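Local coordinates for protein butyryl-CoA dehydrogenase (Marinomonas mediterranea, PDB 6CXT) that belongs to the acyl-CoA dehydrogenase family of flavoproteins and binds flavin-adenine dinucleotide in a fold of two helical domains flanking a beta domain, at residues 15-19 with 40-44; 69-73 with 248-252; 240-244 with 312-316; 251-255 with 292-296; 327-332 with 352-357. All blocks are in the same frame, centred on the assembly; numbering follows the deposited sequence. Where two conformers were deposited one is given.

Contact 1 (15-19 with 40-44); sequences HALRF and ALGDF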
# COMPACT_ATOMS: atom_id res chain seq x y z
N HIS B 15 9.88 -22.27 -27.95
CA HIS B 15 8.96 -23.38 -28.33
C HIS B 15 7.66 -23.29 -27.49
O HIS B 15 6.54 -23.30 -28.04
CB HIS B 15 9.72 -24.73 -28.21
CG HIS B 15 8.92 -25.94 -28.62
ND1 HIS B 15 8.15 -25.99 -29.77
CD2 HIS B 15 8.81 -27.17 -28.04
CE1 HIS B 15 7.58 -27.18 -29.86
NE2 HIS B 15 7.97 -27.92 -28.83
N ALA B 16 7.81 -23.10 -26.17
CA ALA B 16 6.66 -22.83 -25.27
C ALA B 16 5.83 -21.63 -25.67
O ALA B 16 4.59 -21.68 -25.66
CB ALA B 16 7.12 -22.70 -23.83
N LEU B 17 6.49 -20.52 -26.01
CA LEU B 17 5.76 -19.33 -26.49
C LEU B 17 4.97 -19.56 -27.76
O LEU B 17 3.84 -19.08 -27.91
CB LEU B 17 6.70 -18.13 -26.70
CG LEU B 17 7.29 -17.47 -25.45
CD1 LEU B 17 8.25 -16.37 -25.88
CD2 LEU B 17 6.23 -16.94 -24.50
N ARG B 18 5.55 -20.31 -28.70
CA ARG B 18 4.82 -20.64 -29.92
C ARG B 18 3.67 -21.63 -29.68
O ARG B 18 2.63 -21.53 -30.30
CB ARG B 18 5.79 -21.22 -30.96
CG ARG B 18 6.84 -20.25 -31.52
CD ARG B 18 7.95 -20.99 -32.33
NE ARG B 18 7.54 -22.34 -32.79
CZ ARG B 18 8.16 -23.50 -32.49
NH1 ARG B 18 9.28 -23.53 -31.76
NH2 ARG B 18 7.67 -24.66 -32.97
N PHE B 19 3.85 -22.56 -28.75
CA PHE B 19 2.82 -23.56 -28.48
C PHE B 19 1.47 -22.98 -28.03
O PHE B 19 0.45 -23.47 -28.48
CB PHE B 19 3.31 -24.64 -27.53
CG PHE B 19 2.28 -25.69 -27.22
CD1 PHE B 19 2.06 -26.75 -28.11
CD2 PHE B 19 1.53 -25.61 -26.04
CE1 PHE B 19 1.09 -27.72 -27.82
CE2 PHE B 19 0.55 -26.57 -25.76
CZ PHE B 19 0.35 -27.62 -26.64
N ALA B 40 -3.05 -32.13 -25.78
CA ALA B 40 -2.08 -31.36 -26.55
C ALA B 40 -0.88 -30.92 -25.70
O ALA B 40 0.29 -31.02 -26.13
CB ALA B 40 -2.72 -30.19 -27.28
N LEU B 41 -1.16 -30.46 -24.48
CA LEU B 41 -0.08 -30.17 -23.52
C LEU B 41 0.74 -31.43 -23.20
O LEU B 41 1.95 -31.35 -23.08
CB LEU B 41 -0.67 -29.60 -22.19
CG LEU B 41 -1.05 -28.12 -22.30
CD1 LEU B 41 -2.04 -27.74 -21.20
CD2 LEU B 41 0.22 -27.23 -22.25
N GLY B 42 0.06 -32.57 -23.06
CA GLY B 42 0.72 -33.88 -22.92
C GLY B 42 1.69 -34.16 -24.06
O GLY B 42 2.87 -34.46 -23.81
N ASP B 43 1.21 -34.05 -25.29
CA ASP B 43 2.10 -34.18 -26.46
C ASP B 43 3.25 -33.17 -26.52
O ASP B 43 4.34 -33.50 -26.93
CB ASP B 43 1.29 -34.07 -27.75
CG ASP B 43 0.22 -35.13 -27.85
OD1 ASP B 43 0.27 -36.12 -27.10
OD2 ASP B 43 -0.70 -34.97 -28.66
N PHE B 44 3.00 -31.92 -26.12
CA PHE B 44 4.07 -30.94 -26.04
C PHE B 44 5.17 -31.37 -25.06
O PHE B 44 6.32 -31.04 -25.25
CB PHE B 44 3.48 -29.53 -25.71
CG PHE B 44 4.51 -28.48 -25.37
CD1 PHE B 44 5.10 -27.72 -26.37
CD2 PHE B 44 4.88 -28.26 -24.04
CE1 PHE B 44 6.05 -26.73 -26.06
CE2 PHE B 44 5.84 -27.29 -23.72
CZ PHE B 44 6.41 -26.51 -24.74
O HOH W 1 7.49 -30.28 -27.47
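Phe44 slides between His15 and Phe19, and the three rings make an aromatic cluster. Phe44, its ring swung away from its own amide nitrogen (chi1 170°), reaches from helix 35-44 across to helix 7-19. Its CE1 lies over one face of the imidazole, offset toward the rim and 3.4 Å from His15 CD2; the two planes are 33° apart, so the rings meet obliquely. Against Phe19 the tilt is similar, with Phe44 CD1 3.6 Å from Phe19 CG. A CH-pi contact adds to this: Phe44 CB sits over the Phe19 ring, 3.8 Å from its centroid. The helices run nearly antiparallel, but the axes of the two segments stay 12.1 Å apart, and these large side chains span the gap within the N-terminal helical domain of the acyl-CoA dehydrogenase fold. Aliphatic contacts extend the cluster: Leu41 CD2 touches Phe19 CE2 at 3.6 Å, Ala40 CB approaches Phe19 CZ, and Ala16 packs against Phe44 CZ. Helix 64-77 adds Ile70 and Leu74, both touching Phe44. The polar link runs through one water, which lies at the imidazole edge, 2.8 Å from His15 NE2, and donates a hydrogen bond to Phe44 O at 2.6 Å.

Contact 2 (69-73 with 248-252); sequences KIIEG and AIFVG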
# COMPACT_ATOMS: atom_id res chain seq x y z
N LYS B 69 11.27 -22.35 -16.66
CA LYS B 69 11.34 -21.40 -17.79
C LYS B 69 10.33 -21.80 -18.84
O LYS B 69 9.67 -20.95 -19.46
CB LYS B 69 12.77 -21.32 -18.37
CG LYS B 69 12.99 -20.29 -19.47
CD LYS B 69 12.66 -18.86 -19.04
CE LYS B 69 13.21 -17.86 -20.06
NZ LYS B 69 12.91 -16.47 -19.59
N ILE B 70 10.21 -23.11 -19.09
CA ILE B 70 9.23 -23.56 -20.10
C ILE B 70 7.80 -23.27 -19.58
O ILE B 70 6.92 -22.82 -20.32
CB ILE B 70 9.40 -25.07 -20.38
CG1 ILE B 70 10.67 -25.27 -21.24
CG2 ILE B 70 8.15 -25.69 -21.04
CD1 ILE B 70 11.17 -26.73 -21.11
N ILE B 71 7.58 -23.53 -18.30
CA ILE B 71 6.25 -23.32 -17.73
C ILE B 71 5.88 -21.82 -17.83
O ILE B 71 4.74 -21.45 -18.13
CB ILE B 71 6.20 -23.81 -16.25
CG1 ILE B 71 6.33 -25.36 -16.22
CG2 ILE B 71 4.89 -23.38 -15.58
CD1 ILE B 71 6.45 -25.93 -14.81
N GLU B 72 6.86 -20.96 -17.52
CA GLU B 72 6.65 -19.51 -17.64
C GLU B 72 6.23 -19.17 -19.04
O GLU B 72 5.28 -18.39 -19.24
CB GLU B 72 7.94 -18.77 -17.31
CG GLU B 72 7.80 -17.25 -17.43
CD GLU B 72 9.16 -16.55 -17.28
OE1 GLU B 72 10.16 -17.19 -16.87
OE2 GLU B 72 9.23 -15.34 -17.63
N GLY B 73 6.95 -19.74 -20.04
CA GLY B 73 6.61 -19.50 -21.44
C GLY B 73 5.18 -19.91 -21.74
O GLY B 73 4.41 -19.19 -22.42
N ALA B 248 5.32 -20.41 -11.61
CA ALA B 248 5.91 -19.94 -12.88
C ALA B 248 4.82 -19.59 -13.91
O ALA B 248 5.01 -18.66 -14.71
CB ALA B 248 6.84 -20.99 -13.45
N ILE B 249 3.68 -20.30 -13.87
CA ILE B 249 2.54 -19.99 -14.76
C ILE B 249 2.20 -18.48 -14.70
O ILE B 249 2.00 -17.80 -15.75
CB ILE B 249 1.27 -20.80 -14.39
CG1 ILE B 249 1.52 -22.33 -14.59
CG2 ILE B 249 0.09 -20.34 -15.24
CD1 ILE B 249 0.45 -23.15 -13.88
N PHE B 250 2.12 -17.97 -13.48
CA PHE B 250 1.52 -16.64 -13.28
C PHE B 250 2.54 -15.54 -13.60
O PHE B 250 2.14 -14.43 -13.90
CB PHE B 250 1.08 -16.51 -11.84
CG PHE B 250 0.21 -17.68 -11.41
CD1 PHE B 250 -0.91 -18.06 -12.20
CD2 PHE B 250 0.51 -18.41 -10.23
CE1 PHE B 250 -1.69 -19.19 -11.87
CE2 PHE B 250 -0.31 -19.50 -9.86
CZ PHE B 250 -1.37 -19.91 -10.68
N VAL B 251 3.82 -15.85 -13.52
CA VAL B 251 4.84 -14.92 -14.00
C VAL B 251 4.65 -14.73 -15.52
O VAL B 251 4.62 -13.60 -16.02
CB VAL B 251 6.27 -15.43 -13.71
CG1 VAL B 251 7.33 -14.59 -14.44
CG2 VAL B 251 6.56 -15.43 -12.19
N GLY B 252 4.47 -15.83 -16.27
CA GLY B 252 4.10 -15.70 -17.68
C GLY B 252 2.79 -14.94 -17.88
O GLY B 252 2.69 -14.03 -18.75
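Glu72 and Gly252 bring the two helices together most closely, with their CA atoms 4.6 Å apart. Gly252 has no side chain, and Glu72 O comes to 3.3 Å from Gly252 CA in a CA-H...O contact. A second such contact runs the other way, from Glu72 CA to Ala248 O at 3.5 Å. Glycine and alanine, four residues apart on helix 248-267, thus present a low surface on which the backbone of helix 64-77 rests, and the short axes approach to 7.3 Å while crossing at -45°. This close crossing joins the N-terminal and C-terminal helical domains of the acyl-CoA dehydrogenase fold. Beside it, Ile71 CG2 rests against both Ala248 CB and Ile249 CG1, 3.7 Å from each. The looser flank lies toward the Glu72 carboxylate, equally buried, where side chains rather than backbones meet. Extended from CA outward (chi1 179°), this side chain passes Val251 obliquely, Val251 CG1 lying 3.8 Å from Glu72 OE2. Polar groups from elsewhere in the chain hold its end: OE2 forms a salt bridge with Arg296 and OE1 a hydrogen bond with Tyr300. Lys69, which also bonds Tyr300, adds a long intrahelical salt bridge, its NZ 3.9 Å from Glu72 OE1; the buried carboxylate is probably kept ionised by Arg296 and Lys69.

Contact 3 (240-244 with 312-316); sequences DWERC and NTKAV. With FK4 (S-[2-({N-[(2R)-2-hydroxy-4-{[(R)-hydroxy(oxo)-lambda~5~-phosphanyl]oxy}-3,3-dimethylbutanoyl]-beta-alanyl}amino)ethyl] 1H-pyrrole-2-carbothioate), chain C.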
# COMPACT_ATOMS: atom_id res chain seq x y z
N ASP B 240 6.95 -27.92 -1.66
CA ASP B 240 8.17 -27.26 -2.12
C ASP B 240 8.26 -27.26 -3.64
O ASP B 240 8.63 -26.26 -4.26
CB ASP B 240 9.42 -27.81 -1.45
CG ASP B 240 10.59 -26.87 -1.56
OD1 ASP B 240 10.51 -25.75 -0.98
OD2 ASP B 240 11.57 -27.23 -2.24
N TRP B 241 7.87 -28.37 -4.26
CA TRP B 241 7.80 -28.44 -5.70
C TRP B 241 6.69 -27.54 -6.27
O TRP B 241 6.91 -26.83 -7.26
CB TRP B 241 7.53 -29.90 -6.19
CG TRP B 241 8.79 -30.72 -6.23
CD1 TRP B 241 9.18 -31.71 -5.33
CD2 TRP B 241 9.82 -30.62 -7.20
NE1 TRP B 241 10.41 -32.21 -5.70
CE2 TRP B 241 10.83 -31.58 -6.84
CE3 TRP B 241 10.02 -29.81 -8.33
CZ2 TRP B 241 12.00 -31.70 -7.55
CZ3 TRP B 241 11.16 -29.97 -9.05
CH2 TRP B 241 12.15 -30.93 -8.67
N GLU B 242 5.51 -27.62 -5.70
CA GLU B 242 4.34 -26.91 -6.25
C GLU B 242 4.49 -25.38 -6.07
O GLU B 242 4.30 -24.61 -7.01
CB GLU B 242 3.07 -27.39 -5.56
CG GLU B 242 1.84 -26.81 -6.22
CD GLU B 242 0.57 -27.33 -5.59
OE1 GLU B 242 0.09 -28.39 -6.02
OE2 GLU B 242 0.02 -26.70 -4.66
N ARG B 243 4.86 -24.95 -4.87
CA ARG B 243 4.98 -23.52 -4.54
C ARG B 243 6.06 -22.89 -5.42
O ARG B 243 5.96 -21.72 -5.77
CB ARG B 243 5.31 -23.35 -3.06
CG ARG B 243 4.10 -23.61 -2.14
CD ARG B 243 4.62 -23.61 -0.70
NE ARG B 243 3.58 -24.10 0.19
CZ ARG B 243 3.79 -24.58 1.43
NH1 ARG B 243 5.03 -24.67 1.90
NH2 ARG B 243 2.77 -24.99 2.18
N CYS B 244 7.07 -23.68 -5.77
CA CYS B 244 8.17 -23.22 -6.62
C CYS B 244 7.78 -23.19 -8.10
O CYS B 244 7.90 -22.12 -8.78
CB CYS B 244 9.41 -24.11 -6.45
SG CYS B 244 10.88 -23.53 -7.35
N ASN B 312 15.84 -24.66 0.87
CA ASN B 312 15.35 -23.58 -0.01
C ASN B 312 13.93 -23.12 0.28
O ASN B 312 13.33 -22.48 -0.55
CB ASN B 312 15.40 -24.01 -1.46
CG ASN B 312 14.65 -25.30 -1.67
OD1 ASN B 312 15.24 -26.40 -1.56
ND2 ASN B 312 13.37 -25.20 -1.89
N THR B 313 13.39 -23.45 1.44
CA THR B 313 12.01 -23.21 1.76
C THR B 313 11.72 -21.70 1.83
O THR B 313 10.65 -21.25 1.34
CB THR B 313 11.64 -23.87 3.10
OG1 THR B 313 11.75 -25.28 2.94
CG2 THR B 313 10.20 -23.56 3.49
N LYS B 314 12.62 -20.93 2.46
CA LYS B 314 12.42 -19.46 2.54
C LYS B 314 12.28 -18.84 1.14
O LYS B 314 11.33 -18.11 0.90
CB LYS B 314 13.58 -18.79 3.28
CG LYS B 314 13.36 -17.28 3.59
CD LYS B 314 14.53 -16.76 4.43
CE LYS B 314 15.76 -16.63 3.52
NZ LYS B 314 16.83 -16.09 4.35
N ALA B 315 13.21 -19.17 0.23
CA ALA B 315 13.18 -18.61 -1.11
C ALA B 315 11.91 -19.00 -1.85
O ALA B 315 11.36 -18.20 -2.64
CB ALA B 315 14.39 -19.04 -1.93
N VAL B 316 11.48 -20.26 -1.66
CA VAL B 316 10.26 -20.73 -2.33
C VAL B 316 9.01 -20.04 -1.77
O VAL B 316 8.11 -19.61 -2.53
CB VAL B 316 10.15 -22.30 -2.28
CG1 VAL B 316 8.74 -22.76 -2.68
CG2 VAL B 316 11.17 -22.90 -3.23
O01 FK4 C . 6.84 -27.18 6.47
P02 FK4 C . 5.83 -27.87 7.45
O03 FK4 C . 4.37 -27.30 7.48
C04 FK4 C . 4.18 -25.92 7.35
C05 FK4 C . 2.93 -25.38 7.98
C06 FK4 C . 2.88 -23.86 7.70
C07 FK4 C . 3.01 -25.67 9.51
C08 FK4 C . 1.66 -26.11 7.46
O09 FK4 C . 0.53 -25.87 8.25
C10 FK4 C . 1.37 -25.81 5.97
N11 FK4 C . 0.07 -25.19 5.76
C12 FK4 C . -0.29 -24.85 4.42
C13 FK4 C . -1.07 -25.99 3.73
C14 FK4 C . -0.94 -25.97 2.27
N15 FK4 C . -2.05 -26.56 1.67
C16 FK4 C . -2.08 -26.73 0.21
C17 FK4 C . -2.93 -27.94 -0.21
S18 FK4 C . -2.60 -28.46 -1.87
C19 FK4 C . -3.06 -27.01 -2.83
C20 FK4 C . -3.01 -27.48 -4.23
C21 FK4 C . -3.50 -26.86 -5.36
C22 FK4 C . -3.16 -27.70 -6.43
C23 FK4 C . -2.47 -28.83 -5.93
N24 FK4 C . -2.36 -28.71 -4.59
O25 FK4 C . -3.78 -26.13 -2.30
O26 FK4 C . 0.04 -25.53 1.66
O27 FK4 C . 2.17 -26.02 5.00
O28 FK4 C . 5.74 -29.31 7.05
O HOH W 2 13.96 -28.81 -0.81
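The carboxylate of Asp240 and the amide of Asn312 meet obliquely, their planes 43° apart. Asn312 ND2 donates to the syn lone pair of Asp240 OD2 in a nearly straight bond of 2.7 Å, with the acceptor in the amide plane. A water donates to both Asp240 OD2 and Asn312 OD1, bridging the pair, and Lys306 forms a salt bridge with the same Asp240 OD2. Val316 lies alongside Asp240: its CG2 approaches Asp240 OD1 at 3.7 Å and Cys244 CB at 3.9 Å, while its other methyl, CG1, set beside the carbonyl carbon (chi1 167°), presses on Arg243 CB at 3.5 Å. Arg243 starts toward Val316, but its extended chain then leads away to the bound FK4. There Arg243 NH2 grips two ligand oxygens, FK4 O26 at 2.8 Å and FK4 O27 at 3.1 Å, and Ser363 O receives the bond from Arg243 NE. Packing by Val316 on the root of this arginine therefore borders the ligand pocket. The contact joins helix 231-245 to the start of helix 313-338 in the C-terminal helical domain; helix 366-377 packs on Arg243 through Gln369 and Leu372, and helix 279-306 lies against Asn312.

Contact 4 (251-255 with 292-296); sequences VGAMQ and LESAR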
# COMPACT_ATOMS: atom_id res chain seq x y z
N VAL B 251 3.82 -15.85 -13.52
CA VAL B 251 4.84 -14.92 -14.00
C VAL B 251 4.65 -14.73 -15.52
O VAL B 251 4.62 -13.60 -16.02
CB VAL B 251 6.27 -15.43 -13.71
CG1 VAL B 251 7.33 -14.59 -14.44
CG2 VAL B 251 6.56 -15.43 -12.19
N GLY B 252 4.47 -15.83 -16.27
CA GLY B 252 4.10 -15.70 -17.68
C GLY B 252 2.79 -14.94 -17.88
O GLY B 252 2.69 -14.03 -18.75
N ALA B 253 1.75 -15.28 -17.10
CA ALA B 253 0.48 -14.59 -17.25
C ALA B 253 0.66 -13.06 -17.02
O ALA B 253 0.03 -12.24 -17.71
CB ALA B 253 -0.59 -15.16 -16.32
N MET B 254 1.51 -12.68 -16.08
CA MET B 254 1.75 -11.25 -15.78
C MET B 254 2.50 -10.57 -16.94
O MET B 254 2.24 -9.42 -17.19
CB MET B 254 2.54 -11.08 -14.46
CG MET B 254 1.56 -11.28 -13.27
SD MET B 254 2.47 -10.91 -11.77
CE MET B 254 3.47 -12.39 -11.53
N GLN B 255 3.42 -11.26 -17.60
CA GLN B 255 4.11 -10.68 -18.80
C GLN B 255 3.06 -10.36 -19.85
O GLN B 255 3.05 -9.26 -20.43
CB GLN B 255 5.17 -11.64 -19.38
CG GLN B 255 5.96 -10.99 -20.55
CD GLN B 255 6.72 -9.73 -20.09
OE1 GLN B 255 7.59 -9.81 -19.22
NE2 GLN B 255 6.39 -8.56 -20.66
N LEU B 292 6.78 -7.35 -11.72
CA LEU B 292 7.01 -8.51 -12.52
C LEU B 292 8.50 -8.89 -12.59
O LEU B 292 8.86 -10.08 -12.44
CB LEU B 292 6.44 -8.29 -13.93
CG LEU B 292 6.71 -9.43 -14.94
CD1 LEU B 292 6.17 -10.78 -14.39
CD2 LEU B 292 5.97 -9.09 -16.24
N GLU B 293 9.38 -7.92 -12.83
CA GLU B 293 10.83 -8.25 -12.82
C GLU B 293 11.23 -8.87 -11.49
O GLU B 293 11.93 -9.89 -11.45
CB GLU B 293 11.74 -7.03 -13.13
CG GLU B 293 13.20 -7.48 -13.30
CD GLU B 293 14.21 -6.33 -13.21
OE1 GLU B 293 14.73 -6.08 -12.10
OE2 GLU B 293 14.45 -5.65 -14.24
N SER B 294 10.76 -8.26 -10.41
CA SER B 294 10.99 -8.75 -9.09
C SER B 294 10.49 -10.20 -8.91
O SER B 294 11.27 -11.06 -8.47
CB SER B 294 10.23 -7.85 -8.12
OG SER B 294 10.28 -8.40 -6.80
N ALA B 295 9.22 -10.46 -9.25
CA ALA B 295 8.62 -11.81 -9.03
C ALA B 295 9.37 -12.87 -9.86
O ALA B 295 9.65 -13.99 -9.35
CB ALA B 295 7.14 -11.79 -9.38
N ARG B 296 9.72 -12.52 -11.10
CA ARG B 296 10.45 -13.42 -12.02
C ARG B 296 11.83 -13.76 -11.45
O ARG B 296 12.25 -14.92 -11.49
CB ARG B 296 10.57 -12.80 -13.42
CG ARG B 296 11.33 -13.69 -14.38
CD ARG B 296 11.44 -13.10 -15.77
NE ARG B 296 10.15 -13.02 -16.44
CZ ARG B 296 9.60 -11.90 -16.87
NH1 ARG B 296 10.21 -10.72 -16.69
NH2 ARG B 296 8.46 -11.94 -17.53
O HOH W 3 9.22 -8.30 -17.80
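The guanidinium of Arg296 and the amide of Gln255 lie nearly coplanar, 15° apart, and meet at the guanidinium edge, the amide oxygen slightly tilted from its plane. Arg296 NH2 donates to a lone pair of Gln255 OE1 at 2.9 Å, in the carbonyl plane with a C=O...donor angle of 133°. A water, also at this edge, donates to Gln255 OE1 at 2.6 Å and accepts from Arg296 NH1 at 2.8 Å, closing a ring of bonds; Val251 CG1 touches the guanidinium obliquely, 3.8 Å from Arg296 NE. A bend at chi2 (61°) turns the Gln255 amide toward the arginine, and Gln255 NE2 bonds Asn259. Leu292 packs beside this polar pair. One methyl, Leu292 CD1, lies 3.6 Å from Met254 CB and as near to Val251 O; the other, CD2, reaches Gln255 OE1 at 3.5 Å. Met254 CE approaches Ala295 CB more loosely, at 4.3 Å. The pair belongs to the antiparallel helical bundle of the C-terminal domain, helices 248-267 and 279-306 running nearly antiparallel here. Helix 313-338 backs Met254 with Ala326 and Phe327, helix 64-77 supplies Glu72 for a salt bridge with Arg296, and Ser294 bonds Ser294 of the second subunit.

Contact 5 (327-332 with 352-357); sequences FVQSGI and SIKDAL. With EDO (1,2-ethanediol), chain E.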
# COMPACT_ATOMS: atom_id res chain seq x y z
N PHE B 327 0.38 -10.95 -8.96
CA PHE B 327 -0.58 -11.37 -9.93
C PHE B 327 -1.94 -10.76 -9.60
O PHE B 327 -2.65 -10.30 -10.49
CB PHE B 327 -0.59 -12.93 -10.06
CG PHE B 327 -1.47 -13.48 -11.16
CD1 PHE B 327 -1.72 -12.77 -12.35
CD2 PHE B 327 -1.96 -14.80 -11.04
CE1 PHE B 327 -2.49 -13.33 -13.40
CE2 PHE B 327 -2.74 -15.34 -12.06
CZ PHE B 327 -3.01 -14.61 -13.24
N VAL B 328 -2.29 -10.68 -8.32
CA VAL B 328 -3.54 -10.00 -7.93
C VAL B 328 -3.45 -8.49 -8.34
O VAL B 328 -4.39 -7.93 -8.93
CB VAL B 328 -3.76 -10.12 -6.37
CG1 VAL B 328 -4.85 -9.16 -5.88
CG2 VAL B 328 -4.19 -11.57 -6.02
N GLN B 329 -2.33 -7.86 -8.07
CA GLN B 329 -2.19 -6.44 -8.41
C GLN B 329 -2.24 -6.25 -9.93
O GLN B 329 -2.84 -5.29 -10.41
CB GLN B 329 -0.90 -5.88 -7.82
CG GLN B 329 -0.83 -5.94 -6.29
CD GLN B 329 0.53 -5.55 -5.78
OE1 GLN B 329 1.46 -6.37 -5.75
NE2 GLN B 329 0.67 -4.31 -5.35
N SER B 330 -1.60 -7.16 -10.65
CA SER B 330 -1.59 -7.13 -12.12
C SER B 330 -3.04 -7.23 -12.68
O SER B 330 -3.44 -6.46 -13.58
CB SER B 330 -0.74 -8.30 -12.66
OG SER B 330 -0.71 -8.24 -14.11
N GLY B 331 -3.83 -8.18 -12.14
CA GLY B 331 -5.22 -8.33 -12.55
C GLY B 331 -6.03 -7.05 -12.29
O GLY B 331 -6.83 -6.64 -13.14
N ILE B 332 -5.86 -6.44 -11.13
CA ILE B 332 -6.59 -5.23 -10.84
C ILE B 332 -6.09 -4.07 -11.76
O ILE B 332 -6.89 -3.36 -12.38
CB ILE B 332 -6.42 -4.83 -9.37
CG1 ILE B 332 -7.14 -5.87 -8.45
CG2 ILE B 332 -6.97 -3.41 -9.11
CD1 ILE B 332 -6.57 -5.78 -7.03
N SER B 352 -7.44 -12.43 -15.34
CA SER B 352 -6.28 -12.36 -14.49
C SER B 352 -6.70 -12.18 -13.04
O SER B 352 -6.16 -12.91 -12.20
CB SER B 352 -5.32 -11.20 -14.89
OG SER B 352 -4.92 -11.52 -16.18
N ILE B 353 -7.58 -11.21 -12.72
CA ILE B 353 -7.91 -11.01 -11.30
C ILE B 353 -8.63 -12.26 -10.72
O ILE B 353 -8.38 -12.65 -9.57
CB ILE B 353 -8.74 -9.72 -11.00
CG1 ILE B 353 -8.89 -9.46 -9.48
CG2 ILE B 353 -10.13 -9.74 -11.70
CD1 ILE B 353 -7.56 -9.43 -8.64
N LYS B 354 -9.52 -12.84 -11.52
CA LYS B 354 -10.31 -14.01 -11.06
C LYS B 354 -9.39 -15.18 -10.73
O LYS B 354 -9.57 -15.86 -9.72
CB LYS B 354 -11.35 -14.39 -12.14
CG LYS B 354 -12.46 -13.33 -12.25
CD LYS B 354 -13.60 -13.84 -13.11
CE LYS B 354 -13.18 -13.83 -14.57
NZ LYS B 354 -14.26 -14.53 -15.32
N ASP B 355 -8.38 -15.37 -11.56
CA ASP B 355 -7.42 -16.45 -11.39
C ASP B 355 -6.43 -16.13 -10.32
O ASP B 355 -6.07 -17.02 -9.52
CB ASP B 355 -6.67 -16.75 -12.71
CG ASP B 355 -7.63 -17.27 -13.79
OD1 ASP B 355 -8.82 -17.61 -13.49
OD2 ASP B 355 -7.21 -17.34 -14.96
N ALA B 356 -6.00 -14.86 -10.26
CA ALA B 356 -5.00 -14.43 -9.30
C ALA B 356 -5.48 -14.61 -7.86
O ALA B 356 -4.68 -14.97 -6.96
CB ALA B 356 -4.57 -12.97 -9.53
N LEU B 357 -6.77 -14.36 -7.64
CA LEU B 357 -7.29 -14.45 -6.28
C LEU B 357 -7.24 -15.93 -5.76
O LEU B 357 -7.19 -16.12 -4.55
CB LEU B 357 -8.69 -13.88 -6.18
CG LEU B 357 -8.62 -12.32 -6.13
CD1 LEU B 357 -9.98 -11.68 -6.48
CD2 LEU B 357 -8.10 -11.84 -4.76
C1 EDO E . -10.03 -20.65 -17.07
O1 EDO E . -9.45 -21.94 -16.82
C2 EDO E . -9.03 -19.55 -17.50
O2 EDO E . -8.08 -19.45 -16.42
O HOH W 4 -8.02 -8.88 -14.46
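Ala356 is the small knob of this contact, its CB set against the backbone of helix 313-338, 3.4 Å from Phe327 O, and held between the Phe327 ring and Val328 CG2. Phe327 swings alongside helix 351-359, its ring carried to the carbonyl side of its own backbone (chi1 -174°), and lays one ring face over it. Ala356 CB stands over that face, 3.7 Å from the centroid in a CH-pi contact, and Ser352 O sits over the same face nearer the rim, 3.7 Å from Phe327 CZ. One turn along, the hollow is Gly331: without a side chain there, the backbones close until the CA atoms of Gly331 and Ile353 are 4.0 Å apart, and Ser352 CB drops to 3.7 Å from Gly331 CA. A water at this closest point accepts from Ile353 N and donates to Gly331 O, satisfying both backbone groups. On the flank away from the phenyl ring, Ile353 CD1 fits the groove between Val328 and Ile332, 3.5 Å from Val328 O and 3.6 Å from Ile332 CG1, and Leu357 CD2 meets Val328 CG2 more loosely at 4.1 Å. Ser352 OG and Ser330 OG both bond Asp257 of helix 248-267, whereas Asp355 OD2 accepts from a bound 1,2-ethanediol, probably from the crystallisation liquor. Ile332 packs on Ile332 of the third subunit, and Lys354 O bonds Tyr343 of that subunit. This close antiparallel pair, packed over glycine and alanine, is part of the C-terminal helical domain of the acyl-CoA dehydrogenase fold and lies at a subunit interface.

Overall arrangement
From the N terminus, contact 1 closes a short loop between helices 7-19 and 35-44; helix 64-77 follows and touches it through Ile70 and Gly73. Contact 2 closes a long loop that spans the beta domain and ties the N-terminal helices to helix 248-267. Contact 3 opens inside that loop and ends beyond it, so the two cross. Contact 4 closes the turn between helices 248-267 and 279-306, nested within contact 3; it shares Val251 and Gly252 with contact 2, and the Glu72-Arg296 salt bridge links them. Contact 5, last and in series, closes the short loop from helix 313-338, which contact 3 also uses, to helix 351-359. Its Phe327 touches Phe250 and Met254 of contacts 2 and 4.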